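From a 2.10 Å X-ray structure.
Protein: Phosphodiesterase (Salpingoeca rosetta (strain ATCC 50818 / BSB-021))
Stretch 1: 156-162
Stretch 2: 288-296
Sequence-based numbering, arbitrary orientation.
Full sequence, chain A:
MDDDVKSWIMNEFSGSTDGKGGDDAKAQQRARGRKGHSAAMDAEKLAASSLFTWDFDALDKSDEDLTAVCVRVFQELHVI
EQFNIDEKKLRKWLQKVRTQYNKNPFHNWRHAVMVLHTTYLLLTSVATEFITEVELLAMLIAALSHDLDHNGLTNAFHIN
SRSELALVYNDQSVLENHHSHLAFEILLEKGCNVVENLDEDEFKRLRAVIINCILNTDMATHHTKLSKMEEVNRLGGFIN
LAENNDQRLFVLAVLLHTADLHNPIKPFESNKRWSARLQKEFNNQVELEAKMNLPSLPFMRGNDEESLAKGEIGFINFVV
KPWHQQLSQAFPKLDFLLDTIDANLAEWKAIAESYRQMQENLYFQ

Stretch 1, residues 156-162: AFHINSR
Stretch 2 288-296: LEAKMNLPS

The first stretch continues a helix that begins earlier in the chain, with phi/psi from -61/-36 at Ala-156 to -83/-4 at Ser-161. Arg-162 then turns to 52/48, and its positive phi closes the helix in a Schellman motif. The second stretch repeats this design: a helix that includes Lys-291, then Met-292 at -102/4, and Asn-293 at 60/50 in another Schellman turn, where Leu-294 N reaches back to Glu-289 O at 2.7 Å. Asparagine tolerates this left-handed conformation better than most residues. Leu-294 (-116/150), Pro-295 (-66/152) and Ser-296 (-130/149) then run extended. In register, the CA of Phe-157 lies 7.6 Å from the CA of Glu-289, and the CA of Asn-160 lies 6.8 Å from the CA of Leu-294, so the two segments run in the same general direction here.

Phe-157 is the buried centre of the contact. Its CA-to-CB bond points sideways, but chi1 of 172° (t) and chi2 of 86° bring the ring to the other stretch. A long, flat apolar side chain suits this place because it can touch several partners at once. Its CZ lies 3.6 Å from Leu-288 CD2 (Leu-288 chi1 t, chi2 p) and 3.9 Å from Met-292 SD, while its CE1 lies 3.8 Å from Leu-294 CD1. These three approach the ring obliquely; Met-292 (m, t, t) places SD 5.1 Å from the ring centroid, 73° off the normal. At the ring edge, Glu-289 CG comes within 3.7 Å of Phe-157 CD1, so the acid contributes its aliphatic portion here.

Leu-294 (chi1 m, chi2 t) points toward the first helix and sets its two methyls against Ser-161 and Asn-160: CD1 is 3.6 Å from Ser-161 CB, and CD2 is 3.5 Å from Asn-160 O. Ser-161, chi1 73° (p), packs its CB against this leucine while its OG donates to Phe-157 O at 2.8 Å, satisfying the hydroxyl within its own helix.

No direct hydrogen bond crosses the contact; a water supplies the polar link. Asn-160, chi1 -71° (m) and chi2 -14°, donates from ND2 to the water oxygen at 2.9 Å. That water donates to Pro-295 O at 2.7 Å and, weakly, to Glu-289 OE2 at 2.8 Å. The amide thus serves as donor while its ND2 also packs 3.6 Å from CG of Pro-295, whose ring is C-gamma endo. Glu-289 (chi1 m, chi2 t, chi3 -16°) also accepts at OE1 from Ser-296 OG, 2.7 Å away, tying the extended segment back to its helix.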

ATOM      1  N   ALA A 156       5.563 -23.034  11.230  1.00 20.01           N
ATOM      2  CA  ALA A 156       6.834 -23.288  10.559  1.00 23.59           C
ATOM      3  C   ALA A 156       7.859 -23.874  11.521  1.00 16.63           C
ATOM      4  O   ALA A 156       8.666 -24.727  11.135  1.00 18.61           O
ATOM      5  CB  ALA A 156       7.361 -21.998   9.929  1.00 14.20           C
ATOM      6  N   PHE A 157       7.839 -23.433  12.782  1.00 16.66           N
ATOM      7  CA  PHE A 157       8.751 -24.000  13.771  1.00 18.80           C
ATOM      8  C   PHE A 157       8.484 -25.486  13.972  1.00 18.83           C
ATOM      9  O   PHE A 157       9.417 -26.296  14.020  1.00 16.88           O
ATOM     10  CB  PHE A 157       8.633 -23.257  15.103  1.00 14.18           C
ATOM     11  CG  PHE A 157       9.400 -23.910  16.217  1.00 20.05           C
ATOM     12  CD1 PHE A 157      10.742 -23.621  16.411  1.00 24.44           C
ATOM     13  CD2 PHE A 157       8.793 -24.833  17.052  1.00 16.80           C
ATOM     14  CE1 PHE A 157      11.454 -24.231  17.424  1.00 27.90           C
ATOM     15  CE2 PHE A 157       9.500 -25.447  18.062  1.00 25.10           C
ATOM     16  CZ  PHE A 157      10.831 -25.147  18.251  1.00 25.72           C
ATOM     17  N   HIS A 158       7.209 -25.862  14.109  1.00 18.68           N
ATOM     18  CA  HIS A 158       6.876 -27.266  14.325  1.00 14.94           C
ATOM     19  C   HIS A 158       7.298 -28.120  13.139  1.00 13.15           C
ATOM     20  O   HIS A 158       7.876 -29.199  13.316  1.00 18.36           O
ATOM     21  CB  HIS A 158       5.379 -27.416  14.593  1.00 17.73           C
ATOM     22  CG  HIS A 158       4.978 -27.007  15.975  1.00 22.71           C
ATOM     23  ND1 HIS A 158       5.104 -27.845  17.062  1.00 20.93           N
ATOM     24  CD2 HIS A 158       4.473 -25.846  16.451  1.00 18.36           C
ATOM     25  CE1 HIS A 158       4.685 -27.220  18.146  1.00 24.41           C
ATOM     26  NE2 HIS A 158       4.296 -26.005  17.802  1.00 26.28           N
ATOM     27  N   ILE A 159       7.026 -27.651  11.920  1.00 16.81           N
ATOM     28  CA  ILE A 159       7.386 -28.416  10.729  1.00 19.59           C
ATOM     29  C   ILE A 159       8.901 -28.514  10.588  1.00 19.37           C
ATOM     30  O   ILE A 159       9.441 -29.594  10.318  1.00 21.09           O
ATOM     31  CB  ILE A 159       6.733 -27.788   9.484  1.00 22.91           C
ATOM     32  CG1 ILE A 159       5.207 -27.824   9.613  1.00 21.88           C
ATOM     33  CG2 ILE A 159       7.179 -28.508   8.219  1.00 17.00           C
ATOM     34  CD1 ILE A 159       4.480 -27.097   8.501  1.00 21.11           C
ATOM     35  N   ASN A 160       9.612 -27.398  10.778  1.00 21.20           N
ATOM     36  CA  ASN A 160      11.065 -27.407  10.609  1.00 18.73           C
ATOM     37  C   ASN A 160      11.750 -28.222  11.700  1.00 22.32           C
ATOM     38  O   ASN A 160      12.742 -28.911  11.434  1.00 28.48           O
ATOM     39  CB  ASN A 160      11.607 -25.976  10.592  1.00 21.14           C
ATOM     40  CG  ASN A 160      11.250 -25.229   9.321  1.00 27.15           C
ATOM     41  OD1 ASN A 160      10.826 -25.827   8.333  1.00 30.00           O
ATOM     42  ND2 ASN A 160      11.422 -23.911   9.340  1.00 23.53           N
ATOM     43  N   SER A 161      11.245 -28.156  12.933  1.00 24.52           N
ATOM     44  CA  SER A 161      11.832 -28.919  14.028  1.00 24.42           C
ATOM     45  C   SER A 161      11.337 -30.357  14.082  1.00 27.11           C
ATOM     46  O   SER A 161      11.819 -31.126  14.921  1.00 23.08           O
ATOM     47  CB  SER A 161      11.542 -28.239  15.370  1.00 23.02           C
ATOM     48  OG  SER A 161      10.185 -28.408  15.749  1.00 21.50           O
ATOM     49  N   ARG A 162      10.398 -30.734  13.213  1.00 24.32           N
ATOM     50  CA  ARG A 162       9.791 -32.063  13.228  1.00 23.62           C
ATOM     51  C   ARG A 162       9.281 -32.403  14.627  1.00 24.80           C
ATOM     52  O   ARG A 162       9.541 -33.476  15.175  1.00 18.26           O
ATOM     53  CB  ARG A 162      10.770 -33.122  12.716  1.00 27.71           C
ATOM     54  CG  ARG A 162      10.775 -33.254  11.201  1.00 36.14           C
ATOM     55  CD  ARG A 162      12.164 -33.054  10.618  1.00 37.87           C
ATOM     56  NE  ARG A 162      12.997 -34.242  10.772  1.00 49.61           N
ATOM     57  CZ  ARG A 162      14.149 -34.436  10.136  1.00 53.41           C
ATOM     58  NH1 ARG A 162      14.609 -33.517   9.298  1.00 44.28           N
ATOM     59  NH2 ARG A 162      14.838 -35.549  10.337  1.00 52.97           N
ATOM     60  N   LEU A 288      15.093 -19.453  19.979  1.00 26.78           N
ATOM     61  CA  LEU A 288      14.995 -20.904  20.109  1.00 16.67           C
ATOM     62  C   LEU A 288      15.429 -21.613  18.832  1.00 22.68           C
ATOM     63  O   LEU A 288      16.017 -22.698  18.898  1.00 21.84           O
ATOM     64  CB  LEU A 288      13.565 -21.308  20.477  1.00 23.75           C
ATOM     65  CG  LEU A 288      13.296 -22.804  20.675  1.00 27.88           C
ATOM     66  CD1 LEU A 288      14.153 -23.360  21.800  1.00 26.17           C
ATOM     67  CD2 LEU A 288      11.822 -23.060  20.953  1.00 27.23           C
ATOM     68  N   GLU A 289      15.156 -21.019  17.666  1.00 24.16           N
ATOM     69  CA  GLU A 289      15.510 -21.666  16.407  1.00 22.53           C
ATOM     70  C   GLU A 289      17.021 -21.680  16.196  1.00 27.68           C
ATOM     71  O   GLU A 289      17.565 -22.635  15.631  1.00 28.48           O
ATOM     72  CB  GLU A 289      14.804 -20.971  15.242  1.00 17.31           C
ATOM     73  CG  GLU A 289      13.343 -21.382  15.075  1.00 22.82           C
ATOM     74  CD  GLU A 289      12.559 -20.457  14.154  1.00 27.04           C
ATOM     75  OE1 GLU A 289      13.032 -19.335  13.875  1.00 31.14           O
ATOM     76  OE2 GLU A 289      11.461 -20.854  13.712  1.00 26.70           O
ATOM     77  N   ALA A 290      17.713 -20.630  16.644  1.00 20.61           N
ATOM     78  CA  ALA A 290      19.169 -20.609  16.540  1.00 27.54           C
ATOM     79  C   ALA A 290      19.802 -21.652  17.453  1.00 23.45           C
ATOM     80  O   ALA A 290      20.767 -22.319  17.067  1.00 30.15           O
ATOM     81  CB  ALA A 290      19.699 -19.212  16.865  1.00 21.51           C
ATOM     82  N   LYS A 291      19.261 -21.818  18.664  1.00 29.71           N
ATOM     83  CA  LYS A 291      19.765 -22.834  19.580  1.00 28.65           C
ATOM     84  C   LYS A 291      19.515 -24.248  19.074  1.00 36.06           C
ATOM     85  O   LYS A 291      20.224 -25.174  19.485  1.00 31.92           O
ATOM     86  CB  LYS A 291      19.128 -22.660  20.959  1.00 28.60           C
ATOM     87  N   MET A 292      18.527 -24.438  18.201  1.00 37.63           N
ATOM     88  CA  MET A 292      18.212 -25.747  17.645  1.00 33.43           C
ATOM     89  C   MET A 292      18.730 -25.927  16.225  1.00 30.86           C
ATOM     90  O   MET A 292      18.465 -26.967  15.613  1.00 30.40           O
ATOM     91  CB  MET A 292      16.697 -25.982  17.676  1.00 23.88           C
ATOM     92  CG  MET A 292      16.153 -26.247  19.062  1.00 32.85           C
ATOM     93  SD  MET A 292      14.383 -26.581  19.064  1.00 40.22           S
ATOM     94  CE  MET A 292      14.155 -27.107  20.761  1.00 47.66           C
ATOM     95  N   ASN A 293      19.462 -24.942  15.696  1.00 29.98           N
ATOM     96  CA  ASN A 293      20.010 -24.986  14.339  1.00 30.56           C
ATOM     97  C   ASN A 293      18.896 -25.107  13.299  1.00 31.59           C
ATOM     98  O   ASN A 293      18.932 -25.955  12.406  1.00 36.93           O
ATOM     99  CB  ASN A 293      21.032 -26.117  14.192  1.00 33.52           C
ATOM    100  CG  ASN A 293      21.891 -25.967  12.953  1.00 36.88           C
ATOM    101  OD1 ASN A 293      22.040 -24.868  12.419  1.00 40.84           O
ATOM    102  ND2 ASN A 293      22.460 -27.073  12.486  1.00 43.24           N
ATOM    103  N   LEU A 294      17.897 -24.236  13.422  1.00 25.27           N
ATOM    104  CA  LEU A 294      16.766 -24.199  12.512  1.00 28.07           C
ATOM    105  C   LEU A 294      16.750 -22.880  11.748  1.00 21.31           C
ATOM    106  O   LEU A 294      17.204 -21.856  12.266  1.00 24.21           O
ATOM    107  CB  LEU A 294      15.442 -24.358  13.273  1.00 24.48           C
ATOM    108  CG  LEU A 294      15.189 -25.688  13.982  1.00 30.91           C
ATOM    109  CD1 LEU A 294      13.944 -25.590  14.849  1.00 28.61           C
ATOM    110  CD2 LEU A 294      15.057 -26.817  12.972  1.00 27.77           C
ATOM    111  N   PRO A 295      16.233 -22.872  10.519  1.00 24.79           N
ATOM    112  CA  PRO A 295      16.116 -21.608   9.784  1.00 28.87           C
ATOM    113  C   PRO A 295      15.124 -20.669  10.453  1.00 29.78           C
ATOM    114  O   PRO A 295      14.185 -21.093  11.131  1.00 28.29           O
ATOM    115  CB  PRO A 295      15.621 -22.045   8.402  1.00 22.41           C
ATOM    116  CG  PRO A 295      14.906 -23.330   8.656  1.00 21.93           C
ATOM    117  CD  PRO A 295      15.675 -24.005   9.760  1.00 29.35           C
ATOM    118  N   SER A 296      15.348 -19.373  10.256  1.00 25.00           N
ATOM    119  CA  SER A 296      14.488 -18.335  10.800  1.00 25.20           C
ATOM    120  C   SER A 296      14.112 -17.355   9.699  1.00 35.37           C
ATOM    121  O   SER A 296      14.876 -17.132   8.757  1.00 36.99           O
ATOM    122  CB  SER A 296      15.163 -17.581  11.954  1.00 26.83           C
ATOM    123  OG  SER A 296      15.472 -18.456  13.025  1.00 31.06           O
TER
HETATM  124  O   HOH W   1      12.260 -22.766  11.855  1.00 30.47           O